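Local coordinates for acyl-homoserine-lactone synthase (Mesorhizobium sp. ORS 3359, PDB 6WNS), which catalyses the CoA-dependent synthesis of acyl-homoserine lactones, the signals of bacterial quorum sensing, probably from an acyl-CoA and S-adenosylmethionine, at residues 35-40 against 83-88; 129-134 against 188-193. All coordinates share one frame; numbering follows the deposited sequence.

Contact 1: residues 35-40 against 83-88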
# COMPACT_ATOMS: atom_id res chain seq x y z
N ARG A 35 5.12 -10.30 12.59
CA ARG A 35 4.12 -10.56 11.53
C ARG A 35 4.59 -11.73 10.64
O ARG A 35 5.81 -11.97 10.54
CB ARG A 35 3.86 -9.27 10.76
CG ARG A 35 3.36 -8.15 11.67
CD ARG A 35 2.40 -7.29 10.88
NE ARG A 35 2.01 -6.09 11.61
CZ ARG A 35 1.45 -5.03 11.05
NH1 ARG A 35 1.23 -5.03 9.74
NH2 ARG A 35 1.12 -3.97 11.77
N TRP A 36 3.61 -12.47 10.11
CA TRP A 36 3.78 -13.64 9.23
C TRP A 36 4.86 -13.31 8.18
O TRP A 36 4.77 -12.25 7.50
CB TRP A 36 2.42 -14.02 8.63
CG TRP A 36 2.35 -15.39 8.02
CD1 TRP A 36 2.10 -16.56 8.68
CD2 TRP A 36 2.50 -15.76 6.63
NE1 TRP A 36 2.09 -17.62 7.80
CE2 TRP A 36 2.35 -17.16 6.54
CE3 TRP A 36 2.79 -15.04 5.45
CZ2 TRP A 36 2.45 -17.86 5.34
CZ3 TRP A 36 2.89 -15.74 4.26
CH2 TRP A 36 2.73 -17.13 4.21
N ARG A 37 5.88 -14.18 8.10
CA ARG A 37 6.96 -14.24 7.09
C ARG A 37 7.89 -13.00 7.16
O ARG A 37 8.74 -12.86 6.22
CB ARG A 37 6.35 -14.44 5.69
CG ARG A 37 6.06 -15.90 5.32
CD ARG A 37 5.72 -16.08 3.83
NE ARG A 37 6.79 -15.71 2.89
CZ ARG A 37 6.95 -14.50 2.30
NH1 ARG A 37 6.09 -13.51 2.49
NH2 ARG A 37 7.99 -14.30 1.50
N ALA A 38 7.84 -12.14 8.20
CA ALA A 38 8.81 -10.99 8.23
C ALA A 38 10.20 -11.57 8.53
O ALA A 38 10.30 -12.33 9.45
CB ALA A 38 8.43 -10.03 9.30
N VAL A 39 11.25 -11.19 7.82
CA VAL A 39 12.58 -11.80 8.04
C VAL A 39 13.39 -10.88 8.98
O VAL A 39 13.49 -9.70 8.67
CB VAL A 39 13.31 -11.96 6.69
CG1 VAL A 39 14.74 -12.41 6.88
CG2 VAL A 39 12.46 -12.96 5.81
N ALA A 40 13.86 -11.42 10.05
CA ALA A 40 14.72 -10.71 11.04
C ALA A 40 16.07 -10.48 10.42
O ALA A 40 16.74 -11.48 10.14
CB ALA A 40 14.87 -11.48 12.28
N SER A 83 1.98 -12.69 -7.06
CA SER A 83 2.51 -13.56 -8.12
C SER A 83 3.45 -14.59 -7.51
O SER A 83 3.37 -15.71 -7.95
CB SER A 83 3.14 -12.80 -9.25
OG SER A 83 4.47 -12.45 -8.98
N GLU A 84 4.28 -14.23 -6.55
CA GLU A 84 5.35 -15.15 -6.08
C GLU A 84 4.91 -15.97 -4.87
O GLU A 84 5.50 -17.00 -4.66
CB GLU A 84 6.56 -14.30 -5.73
CG GLU A 84 7.09 -13.56 -6.94
CD GLU A 84 7.26 -14.33 -8.25
OE1 GLU A 84 8.14 -15.19 -8.32
OE2 GLU A 84 6.50 -14.06 -9.18
N VAL A 85 3.99 -15.46 -4.04
CA VAL A 85 3.63 -16.09 -2.75
C VAL A 85 2.18 -16.54 -2.75
O VAL A 85 1.89 -17.68 -2.35
CB VAL A 85 3.94 -15.14 -1.56
CG1 VAL A 85 3.67 -15.82 -0.22
CG2 VAL A 85 5.33 -14.65 -1.65
N PHE A 86 1.26 -15.70 -3.21
CA PHE A 86 -0.16 -16.05 -3.10
C PHE A 86 -0.85 -16.18 -4.46
O PHE A 86 -2.00 -15.85 -4.54
CB PHE A 86 -0.87 -14.99 -2.27
CG PHE A 86 -0.40 -15.00 -0.85
CD1 PHE A 86 -0.66 -16.09 -0.04
CD2 PHE A 86 0.38 -13.95 -0.35
CE1 PHE A 86 -0.25 -16.12 1.28
CE2 PHE A 86 0.78 -13.99 0.98
CZ PHE A 86 0.49 -15.08 1.78
N PRO A 87 -0.27 -16.79 -5.51
CA PRO A 87 -0.99 -16.91 -6.79
C PRO A 87 -2.27 -17.75 -6.68
O PRO A 87 -3.23 -17.56 -7.46
CB PRO A 87 0.06 -17.59 -7.68
CG PRO A 87 0.98 -18.32 -6.72
CD PRO A 87 1.09 -17.38 -5.54
N ILE A 88 -2.32 -18.62 -5.67
CA ILE A 88 -3.53 -19.45 -5.43
C ILE A 88 -4.74 -18.56 -5.13
O ILE A 88 -5.85 -18.98 -5.50
CB ILE A 88 -3.32 -20.56 -4.38
CG1 ILE A 88 -4.49 -21.53 -4.47
CG2 ILE A 88 -3.14 -20.00 -2.96
CD1 ILE A 88 -4.20 -22.89 -3.90
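Arg37 and Trp36 reach out together from the 35-40 loop to meet Val85 and Phe86. Take Arg37 from its root. CB leaves the backbone toward the other segment, and CG settles over one face of the neighbouring Trp36 indole, near the rim of the six-membered ring, with Arg37 CG 3.4 Å from Trp36 CE3. The chain then bends about the CG-CD bond (chi3 62°), which carries NE and the guanidinium off to one side, with one face presented to Val85. Here NH2 of Arg37 lies 4.1 Å from CG2 of Val85, a loose van der Waals touch between a flat cation and a methyl group. The arginine and the valine run antiparallel, passing alongside one another.

Both arginine and tryptophan ride on a type II beta turn from Arg35 to Ala38, closed by Ala38 N to Arg35 O at 3.1 Å. The turn belongs to the loop between helix 16-31 and strand 56-60 of this autoinducer synthase fold; its partner segment includes the last part of the short helix 81-84 and runs on to Ile88.

Trp36 has CG anti to the backbone N (chi1 -164°), and this carries the CZ3-CH2 end of the indole to Phe86, which comes from the opposite direction. Trp36 CZ3 is 3.5 Å from Phe86 CZ, and Trp36 CH2 is 3.9 Å from the same carbon. The rings meet obliquely, their planes 33° apart and the centroids of the two six-membered rings separated by 5.7 Å. Val85 CG1 sits over one face of the Phe86 ring, toward its rim, while its sister methyl CG2 is the one that faces Arg37.

Contact 2: residues 129-134 against 188-193; sequences LLETAQ and QTRRAY
Helix 121-135, the crossover of a beta-alpha-beta unit between the adjacent parallel strands 100-108 and 140-146, is met here by helix 183-192 near the end of the chain. A salt bridge carries the contact. Arg190 starts out past the other helix rather than at it, but its chain runs extended from CG to NE; the side chains of Arg190 and Glu131 cross at about a right angle, yet the guanidinium and carboxylate end up nearly coplanar, 24° apart. Arg190 NH2 gives its main bond to Glu131 OE1 at 3.0 Å, fairly straight at 162°, to the syn lone pair and close to the guanidinium plane. Two weak bonds spread the grip: Arg190 NE also reaches Glu131 OE1 at 3.4 Å, and Arg190 NH2 reaches Glu131 OE2 at 3.4 Å. OE1 is therefore shared by two N-H groups along one edge of the guanidinium. Arg190 NH1 is bonded to Gly197 O in the following loop, which helps fix the rotation of the cation, while Ile199 touches both charged side chains. An alanine in place of Glu131 would probably leave the NE and NH2 side of Arg190 without its carboxylate mate, and the guanidinium tethered mainly through NH1.

Deeper in, the buried residues Leu130 and Thr189 meet loosely. The threonine has OG1 beside its own backbone N (chi1 -65°), where this hydroxyl is hydrogen-bonded to Ala185 O, one turn back in the helix, and to Trp158 NE1; Leu130 CD1 approaches Thr189 OG1 at van der Waals distance, 4.2 Å. The beta-alpha-beta crossover helix thus pairs with the C-terminal helix 183-192 on one side of the mixed sheet, in a fold consistent with the GNAT-like acetyltransferase clan.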
# COMPACT_ATOMS: atom_id res chain seq x y z
N LEU A 129 -2.88 7.22 -2.01
CA LEU A 129 -2.61 6.00 -2.82
C LEU A 129 -3.38 6.16 -4.14
O LEU A 129 -2.73 6.02 -5.17
CB LEU A 129 -3.04 4.73 -2.09
CG LEU A 129 -2.68 3.44 -2.82
CD1 LEU A 129 -1.16 3.17 -2.79
CD2 LEU A 129 -3.46 2.24 -2.27
N LEU A 130 -4.68 6.44 -4.10
CA LEU A 130 -5.52 6.53 -5.33
C LEU A 130 -5.04 7.70 -6.18
O LEU A 130 -4.97 7.55 -7.41
CB LEU A 130 -6.99 6.74 -4.98
CG LEU A 130 -7.63 5.60 -4.21
CD1 LEU A 130 -9.05 5.97 -3.81
CD2 LEU A 130 -7.58 4.33 -5.02
N GLU A 131 -4.73 8.81 -5.53
CA GLU A 131 -4.29 10.04 -6.23
C GLU A 131 -2.93 9.79 -6.91
O GLU A 131 -2.72 10.25 -8.05
CB GLU A 131 -4.27 11.22 -5.26
CG GLU A 131 -5.67 11.77 -5.04
CD GLU A 131 -5.71 13.09 -4.25
OE1 GLU A 131 -6.52 13.19 -3.34
OE2 GLU A 131 -4.98 14.04 -4.60
N THR A 132 -2.01 9.13 -6.24
CA THR A 132 -0.69 8.81 -6.83
C THR A 132 -0.90 7.86 -8.00
O THR A 132 -0.29 8.15 -9.12
CB THR A 132 0.24 8.28 -5.76
OG1 THR A 132 0.19 9.25 -4.71
CG2 THR A 132 1.65 8.05 -6.28
N ALA A 133 -1.81 6.85 -7.83
CA ALA A 133 -1.99 5.86 -8.91
C ALA A 133 -2.61 6.58 -10.14
O ALA A 133 -2.16 6.30 -11.28
CB ALA A 133 -2.83 4.71 -8.43
N GLN A 134 -3.55 7.49 -9.88
CA GLN A 134 -4.22 8.33 -10.90
C GLN A 134 -3.14 9.04 -11.70
O GLN A 134 -3.10 8.89 -12.93
CB GLN A 134 -5.09 9.40 -10.23
CG GLN A 134 -5.87 10.27 -11.24
CD GLN A 134 -7.39 9.88 -11.33
OE1 GLN A 134 -8.22 10.55 -10.71
NE2 GLN A 134 -7.70 8.94 -12.32
N GLN A 188 -15.25 10.36 -2.61
CA GLN A 188 -16.03 9.78 -1.48
C GLN A 188 -15.05 9.57 -0.30
O GLN A 188 -15.44 9.80 0.88
CB GLN A 188 -16.71 8.48 -1.95
CG GLN A 188 -18.24 8.48 -1.86
CD GLN A 188 -18.81 8.85 -0.51
OE1 GLN A 188 -19.12 10.11 -0.26
NE2 GLN A 188 -19.07 7.76 0.34
N THR A 189 -13.81 9.25 -0.60
CA THR A 189 -12.78 8.92 0.44
C THR A 189 -12.51 10.20 1.26
O THR A 189 -12.71 10.19 2.57
CB THR A 189 -11.49 8.34 -0.17
OG1 THR A 189 -11.75 7.02 -0.82
CG2 THR A 189 -10.40 8.16 0.88
N ARG A 190 -12.03 11.25 0.54
CA ARG A 190 -11.93 12.64 1.08
C ARG A 190 -13.17 13.01 1.93
O ARG A 190 -12.94 13.77 2.99
CB ARG A 190 -11.78 13.69 -0.03
CG ARG A 190 -10.34 13.94 -0.43
CD ARG A 190 -10.18 15.19 -1.29
NE ARG A 190 -8.87 15.20 -1.93
CZ ARG A 190 -7.97 16.19 -1.87
NH1 ARG A 190 -8.23 17.36 -1.24
NH2 ARG A 190 -6.79 16.00 -2.45
N ARG A 191 -14.40 12.59 1.46
CA ARG A 191 -15.67 12.99 2.11
C ARG A 191 -15.81 12.19 3.41
O ARG A 191 -16.21 12.81 4.49
CB ARG A 191 -16.94 12.69 1.30
CG ARG A 191 -18.21 13.00 2.08
CD ARG A 191 -19.19 13.82 1.28
NE ARG A 191 -18.56 14.97 0.63
CZ ARG A 191 -18.62 16.23 1.06
NH1 ARG A 191 -19.27 16.55 2.18
NH2 ARG A 191 -18.02 17.18 0.37
N ALA A 192 -15.44 10.87 3.30
CA ALA A 192 -15.55 9.98 4.46
C ALA A 192 -14.66 10.54 5.58
O ALA A 192 -15.13 10.55 6.82
CB ALA A 192 -15.20 8.58 4.06
N TYR A 193 -13.46 11.06 5.19
CA TYR A 193 -12.48 11.63 6.15
C TYR A 193 -12.52 13.15 6.19
O TYR A 193 -11.65 13.72 6.90
CB TYR A 193 -11.07 11.20 5.79
CG TYR A 193 -10.83 9.76 6.06
CD1 TYR A 193 -10.28 9.35 7.27
CD2 TYR A 193 -11.19 8.79 5.15
CE1 TYR A 193 -10.04 8.01 7.53
CE2 TYR A 193 -10.96 7.45 5.39
CZ TYR A 193 -10.40 7.06 6.59
OH TYR A 193 -10.16 5.74 6.81

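In the fold
The two contacts lie on opposite sides of the chain's centre, their centres 27 Å apart and their nearest atoms about 15 Å apart, and they share no helix or strand. Contact 1 is a surface affair between a loop and a segment that includes part of a short helix, without a buried residue among those that touch; it rests on van der Waals contact, an oblique aromatic pair and a guanidinium face against a valine methyl. Contact 2 joins two regular helices, is partly buried, and combines a directed salt bridge with a leucine-threonine contact in the interior. An arginine serves in each: by a face in contact 1, by a hydrogen-bonding edge in contact 2.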